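Local coordinates for protein putative ribose operon repressor (Burkholderia thailandensis, PDB 3EGC) that probably represses transcription by binding operator DNA, as a LacI-family regulator whose sugar-binding-type domain would sense a small-molecule effector, at residues Ile218-Asn223 / Leu234-Gln239; Asn109-Arg114 / Glu142-Phe147. One frame throughout, in Å; residues are numbered along the deposited sequence.

Interaction 1: residues Ile218-Asn223 / Leu234-Gln239; sequences IVSFDN and LPVVEQ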
loop_
_atom_site.group_PDB
_atom_site.type_symbol
_atom_site.label_atom_id
_atom_site.label_comp_id
_atom_site.label_asym_id
_atom_site.label_seq_id
_atom_site.Cartn_x
_atom_site.Cartn_y
_atom_site.Cartn_z
ATOM N N ILE A 218 19.857 -3.702 -10.675
ATOM C CA ILE A 218 18.882 -2.663 -10.417
ATOM C C ILE A 218 19.004 -2.067 -9.030
ATOM O O ILE A 218 19.041 -2.801 -8.034
ATOM C CB ILE A 218 17.412 -3.196 -10.556
ATOM C CG1 ILE A 218 17.157 -3.713 -11.983
ATOM C CG2 ILE A 218 16.391 -2.099 -10.134
ATOM C CD1 ILE A 218 15.713 -4.349 -12.195
ATOM N N VAL A 219 19.076 -0.738 -8.950
ATOM C CA VAL A 219 18.874 -0.094 -7.652
ATOM C C VAL A 219 17.593 0.724 -7.800
ATOM O O VAL A 219 17.337 1.247 -8.872
ATOM C CB VAL A 219 20.081 0.788 -7.214
ATOM C CG1 VAL A 219 21.263 -0.082 -6.976
ATOM C CG2 VAL A 219 20.438 1.911 -8.336
ATOM N N SER A 220 16.823 0.825 -6.724
ATOM C CA SER A 220 15.509 1.385 -6.760
ATOM C C SER A 220 15.301 2.339 -5.585
ATOM O O SER A 220 15.943 2.170 -4.548
ATOM C CB SER A 220 14.478 0.261 -6.678
ATOM O OG SER A 220 13.145 0.753 -6.754
ATOM N N PHE A 221 14.409 3.327 -5.748
ATOM C CA PHE A 221 13.817 4.014 -4.599
ATOM C C PHE A 221 12.653 3.191 -3.999
ATOM O O PHE A 221 12.035 2.395 -4.688
ATOM C CB PHE A 221 13.266 5.406 -4.959
ATOM C CG PHE A 221 14.325 6.501 -5.018
ATOM C CD1 PHE A 221 14.243 7.575 -4.160
ATOM C CD2 PHE A 221 15.343 6.484 -5.986
ATOM C CE1 PHE A 221 15.158 8.609 -4.212
ATOM C CE2 PHE A 221 16.282 7.506 -6.054
ATOM C CZ PHE A 221 16.209 8.575 -5.182
ATOM N N ASP A 222 12.372 3.422 -2.709
ATOM C CA ASP A 222 11.339 2.689 -1.997
ATOM C C ASP A 222 11.827 1.334 -1.497
ATOM O O ASP A 222 12.312 0.485 -2.270
ATOM C CB ASP A 222 10.097 2.534 -2.855
ATOM C CG ASP A 222 9.545 3.857 -3.297
ATOM O OD1 ASP A 222 9.627 4.835 -2.471
ATOM O OD2 ASP A 222 9.103 3.919 -4.461
ATOM N N ASN A 223 11.641 1.107 -0.209
ATOM C CA ASN A 223 12.138 -0.096 0.427
ATOM C C ASN A 223 10.989 -1.058 0.677
ATOM O O ASN A 223 10.316 -0.976 1.702
ATOM C CB ASN A 223 12.805 0.278 1.775
ATOM C CG ASN A 223 13.429 -0.894 2.455
ATOM O OD1 ASN A 223 13.454 -2.004 1.901
ATOM N ND2 ASN A 223 14.013 -0.657 3.636
ATOM N N LEU A 234 17.751 -6.546 -4.012
ATOM C CA LEU A 234 17.731 -5.323 -4.766
ATOM C C LEU A 234 18.013 -4.122 -3.860
ATOM O O LEU A 234 17.205 -3.797 -2.987
ATOM C CB LEU A 234 16.387 -5.197 -5.456
ATOM C CG LEU A 234 16.375 -4.414 -6.765
ATOM C CD1 LEU A 234 15.225 -4.966 -7.542
ATOM C CD2 LEU A 234 16.211 -2.934 -6.480
ATOM N N PRO A 235 19.168 -3.454 -4.052
ATOM C CA PRO A 235 19.449 -2.316 -3.174
ATOM C C PRO A 235 18.499 -1.132 -3.383
ATOM O O PRO A 235 18.112 -0.830 -4.498
ATOM C CB PRO A 235 20.894 -1.951 -3.502
ATOM C CG PRO A 235 21.424 -3.150 -4.402
ATOM C CD PRO A 235 20.211 -3.644 -5.075
ATOM N N VAL A 236 18.110 -0.494 -2.285
ATOM C CA VAL A 236 17.055 0.479 -2.335
ATOM C C VAL A 236 17.391 1.733 -1.626
ATOM O O VAL A 236 18.040 1.705 -0.617
ATOM C CB VAL A 236 15.751 -0.009 -1.657
ATOM C CG1 VAL A 236 14.617 0.090 -2.647
ATOM C CG2 VAL A 236 15.922 -1.384 -1.152
ATOM N N VAL A 237 16.918 2.843 -2.153
ATOM C CA VAL A 237 16.923 4.052 -1.375
ATOM C C VAL A 237 15.594 4.178 -0.628
ATOM O O VAL A 237 14.525 4.413 -1.229
ATOM C CB VAL A 237 17.385 5.324 -2.173
ATOM C CG1 VAL A 237 17.076 5.224 -3.612
ATOM C CG2 VAL A 237 16.834 6.642 -1.524
ATOM N N GLU A 238 15.665 3.946 0.674
ATOM C CA GLU A 238 14.501 4.045 1.510
ATOM C C GLU A 238 14.112 5.483 1.720
ATOM O O GLU A 238 14.950 6.310 2.050
ATOM C CB GLU A 238 14.735 3.352 2.860
ATOM C CG GLU A 238 13.564 3.428 3.817
ATOM C CD GLU A 238 13.883 2.795 5.129
ATOM O OE1 GLU A 238 14.142 3.543 6.119
ATOM O OE2 GLU A 238 13.894 1.536 5.167
ATOM N N GLN A 239 12.828 5.767 1.526
ATOM C CA GLN A 239 12.290 7.093 1.803
ATOM C C GLN A 239 11.654 7.066 3.184
ATOM O O GLN A 239 11.049 6.048 3.521
ATOM C CB GLN A 239 11.284 7.496 0.741
ATOM C CG GLN A 239 11.914 7.723 -0.587
ATOM C CD GLN A 239 10.962 8.448 -1.552
ATOM O OE1 GLN A 239 10.879 9.684 -1.546
ATOM N NE2 GLN A 239 10.216 7.674 -2.347
HETATM O O HOH W 1 10.551 3.675 1.322
#

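Interaction 2: residues Asn109-Arg114 / Glu142-Phe147; sequences NVRGAR and ERLKGF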
loop_
_atom_site.group_PDB
_atom_site.type_symbol
_atom_site.label_atom_id
_atom_site.label_comp_id
_atom_site.label_asym_id
_atom_site.label_seq_id
_atom_site.Cartn_x
_atom_site.Cartn_y
_atom_site.Cartn_z
ATOM N N ASN A 109 16.117 13.624 -2.975
ATOM C CA ASN A 109 16.188 12.788 -4.193
ATOM C C ASN A 109 17.529 12.748 -4.939
ATOM O O ASN A 109 18.043 11.659 -5.215
ATOM C CB ASN A 109 15.086 13.145 -5.159
ATOM C CG ASN A 109 13.681 13.020 -4.534
ATOM O OD1 ASN A 109 13.288 11.943 -4.095
ATOM N ND2 ASN A 109 12.914 14.102 -4.577
ATOM N N VAL A 110 18.089 13.907 -5.272
ATOM C CA VAL A 110 19.438 13.958 -5.849
ATOM C C VAL A 110 20.437 13.088 -5.033
ATOM O O VAL A 110 21.014 12.131 -5.533
ATOM C CB VAL A 110 19.998 15.445 -5.912
ATOM C CG1 VAL A 110 21.262 15.511 -6.777
ATOM C CG2 VAL A 110 19.003 16.404 -6.431
ATOM N N ARG A 111 20.641 13.434 -3.764
ATOM C CA ARG A 111 21.584 12.682 -2.928
ATOM C C ARG A 111 21.404 11.121 -2.933
ATOM O O ARG A 111 22.371 10.357 -3.093
ATOM C CB ARG A 111 21.540 13.165 -1.512
ATOM C CG ARG A 111 22.730 12.764 -0.713
ATOM C CD ARG A 111 22.520 13.187 0.762
ATOM N NE ARG A 111 22.670 14.632 0.929
ATOM C CZ ARG A 111 22.473 15.280 2.067
ATOM N NH1 ARG A 111 22.633 16.598 2.107
ATOM N NH2 ARG A 111 22.079 14.617 3.148
ATOM N N GLY A 112 20.160 10.683 -2.725
ATOM C CA GLY A 112 19.872 9.257 -2.640
ATOM C C GLY A 112 20.158 8.610 -3.981
ATOM O O GLY A 112 20.705 7.546 -3.987
ATOM N N ALA A 113 19.841 9.263 -5.115
ATOM C CA ALA A 113 20.071 8.636 -6.416
ATOM C C ALA A 113 21.590 8.495 -6.730
ATOM O O ALA A 113 22.039 7.437 -7.223
ATOM C CB ALA A 113 19.311 9.363 -7.571
ATOM N N ARG A 114 22.344 9.568 -6.443
ATOM C CA ARG A 114 23.755 9.585 -6.634
ATOM C C ARG A 114 24.408 8.429 -5.804
ATOM O O ARG A 114 25.316 7.716 -6.299
ATOM C CB ARG A 114 24.325 10.935 -6.184
ATOM C CG ARG A 114 25.761 11.132 -6.549
ATOM C CD ARG A 114 26.291 12.493 -6.113
ATOM N NE ARG A 114 27.726 12.540 -6.338
ATOM C CZ ARG A 114 28.472 13.632 -6.435
ATOM N NH1 ARG A 114 27.941 14.825 -6.327
ATOM N NH2 ARG A 114 29.773 13.504 -6.657
ATOM N N GLU A 142 14.808 15.156 -10.280
ATOM C CA GLU A 142 15.862 15.163 -9.297
ATOM C C GLU A 142 16.593 13.824 -9.209
ATOM O O GLU A 142 17.788 13.775 -8.986
ATOM C CB GLU A 142 15.335 15.573 -7.932
ATOM C CG GLU A 142 15.039 17.028 -7.758
ATOM C CD GLU A 142 14.417 17.284 -6.386
ATOM O OE1 GLU A 142 14.137 18.447 -6.068
ATOM O OE2 GLU A 142 14.201 16.315 -5.626
ATOM N N ARG A 143 15.866 12.741 -9.406
ATOM C CA ARG A 143 16.457 11.408 -9.380
ATOM C C ARG A 143 17.347 11.190 -10.605
ATOM O O ARG A 143 18.431 10.595 -10.493
ATOM C CB ARG A 143 15.401 10.336 -9.238
ATOM C CG ARG A 143 14.807 10.333 -7.815
ATOM C CD ARG A 143 13.512 9.503 -7.629
ATOM N NE ARG A 143 12.894 9.985 -6.407
ATOM C CZ ARG A 143 11.736 9.604 -5.901
ATOM N NH1 ARG A 143 10.976 8.671 -6.493
ATOM N NH2 ARG A 143 11.343 10.199 -4.779
ATOM N N LEU A 144 16.936 11.777 -11.736
ATOM C CA LEU A 144 17.775 11.767 -12.945
ATOM C C LEU A 144 19.061 12.586 -12.776
ATOM O O LEU A 144 20.161 12.132 -13.123
ATOM C CB LEU A 144 16.997 12.244 -14.151
ATOM C CG LEU A 144 17.365 11.653 -15.495
ATOM C CD1 LEU A 144 17.128 10.134 -15.488
ATOM C CD2 LEU A 144 16.593 12.359 -16.681
ATOM N N LYS A 145 18.923 13.778 -12.203
ATOM C CA LYS A 145 20.070 14.626 -11.847
ATOM C C LYS A 145 21.146 13.937 -10.960
ATOM O O LYS A 145 22.360 14.122 -11.179
ATOM C CB LYS A 145 19.575 15.888 -11.151
ATOM C CG LYS A 145 20.643 16.787 -10.616
ATOM C CD LYS A 145 20.048 18.107 -10.095
ATOM C CE LYS A 145 21.165 18.984 -9.503
ATOM N NZ LYS A 145 20.688 20.254 -8.869
ATOM N N GLY A 146 20.685 13.155 -9.973
ATOM C CA GLY A 146 21.581 12.410 -9.096
ATOM C C GLY A 146 22.341 11.349 -9.860
ATOM O O GLY A 146 23.540 11.148 -9.662
ATOM N N PHE A 147 21.636 10.710 -10.781
ATOM C CA PHE A 147 22.239 9.764 -11.671
ATOM C C PHE A 147 23.366 10.405 -12.495
ATOM O O PHE A 147 24.502 9.920 -12.510
ATOM C CB PHE A 147 21.185 9.129 -12.525
ATOM C CG PHE A 147 21.723 8.437 -13.748
ATOM C CD1 PHE A 147 22.282 7.159 -13.641
ATOM C CD2 PHE A 147 21.655 9.046 -14.997
ATOM C CE1 PHE A 147 22.727 6.486 -14.718
ATOM C CE2 PHE A 147 22.135 8.379 -16.113
ATOM C CZ PHE A 147 22.654 7.075 -15.975
#

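Interaction 1: residues Ile218-Asn223 / Leu234-Gln239
N223 and E238 meet through a short, straight hydrogen bond, ND2 of N223 to OE2 of E238 at 2.7 Å. The amide and carboxylate planes lie only 19° apart, and OE2 offers its anti lone pair, the one turned away from OE1; OE1 is taken by a salt bridge to R270. A second amide-carboxylate pair, Q239 NE2 to D222 OD1 at 2.9 Å, reaches the syn side of its oxygen, somewhat out of the carboxylate plane. The remaining oxygen of each group has a partner of its own: S107 for Q239 OE1, the backbone N of H195 for D222 OD2. A water accepts from the backbone N of both N223 and Q239 and so links the two segments just beyond the paired residues. Along the backbone, S220 N binds P235 O, V237 N binds S220 O at 2.7 Å and D222 N binds V237 O, the ladder of two parallel neighbours. Strands 217-221 and 236-238 lie side by side in the C-terminal half of a periplasmic-binding-protein fold, joined by a connection without helix or strand. On one face of the sheet V237 brings CG2 near CE1 and CD1 of F221. At the start of the pair, CG2 of I218, placed anti to the backbone N, packs on CD2 of L234 at 3.8 Å, and CG1 of V219 rests against the P235 ring.

Interaction 2: residues Asn109-Arg114 / Glu142-Phe147
N109, which loses the most surface here, divides its amide between two consecutive residues of the facing helix. ND2 gives a nearly straight hydrogen bond to OE2 of E142 at 2.8 Å, meeting that oxygen almost along its C-O bond. R143 directs both NE and NH2 at the amide oxygen, NH2 coming to 2.7 Å and NE to 3.1 Å of N109 OD1. Both nitrogens approach from the same face of the amide, above its plane, yet OD1 lies in the guanidinium plane; the two groups are turned 63° apart. With both ends of the amide engaged, its rotation is fixed. The second helix's charges have further partners: OE1 of E142 forms a salt bridge with R266, and NH1 of R143 binds S193 O. Helices 109-122 and 138-153, which flank strand 128-131 in the sequence, are neighbours in the C-terminal lobe of the periplasmic-binding-protein fold, crossing at -44° with local axes 7.1 Å apart. Having no side chain, G146 lets its CA come against V110 O and A113 CB. V110, the next most covered, sends CG1 anti to the backbone N (chi1 -168°) and over G146 CA, while CG2 packs on CB of E142 at 4.0 Å. One turn on, A113 CB nestles against R143 O at 3.3 Å.

Interaction 1 is a buried contact between neighbouring strands of the sheet, whereas interaction 2 pairs two helices and is only partly buried, with K145 at its exposed margin. Their chemistry follows: backbone hydrogen bonds run through the strand pair, with side-chain amide-carboxylate bonds gathered at its loop end, while the helix segments, with no backbone N-H...O bonds across them, rely on one polar cluster and a glycine-permitted approach. The two contacts share no segment but touch through F221 and R143, a cation-pi pair; the F221 ring also packs against the backbone of N109 and A113. Both helices pack on the sheet: A116 and L120 touch V219, while L144 and F147 lie on strands 128-131 and 163-164.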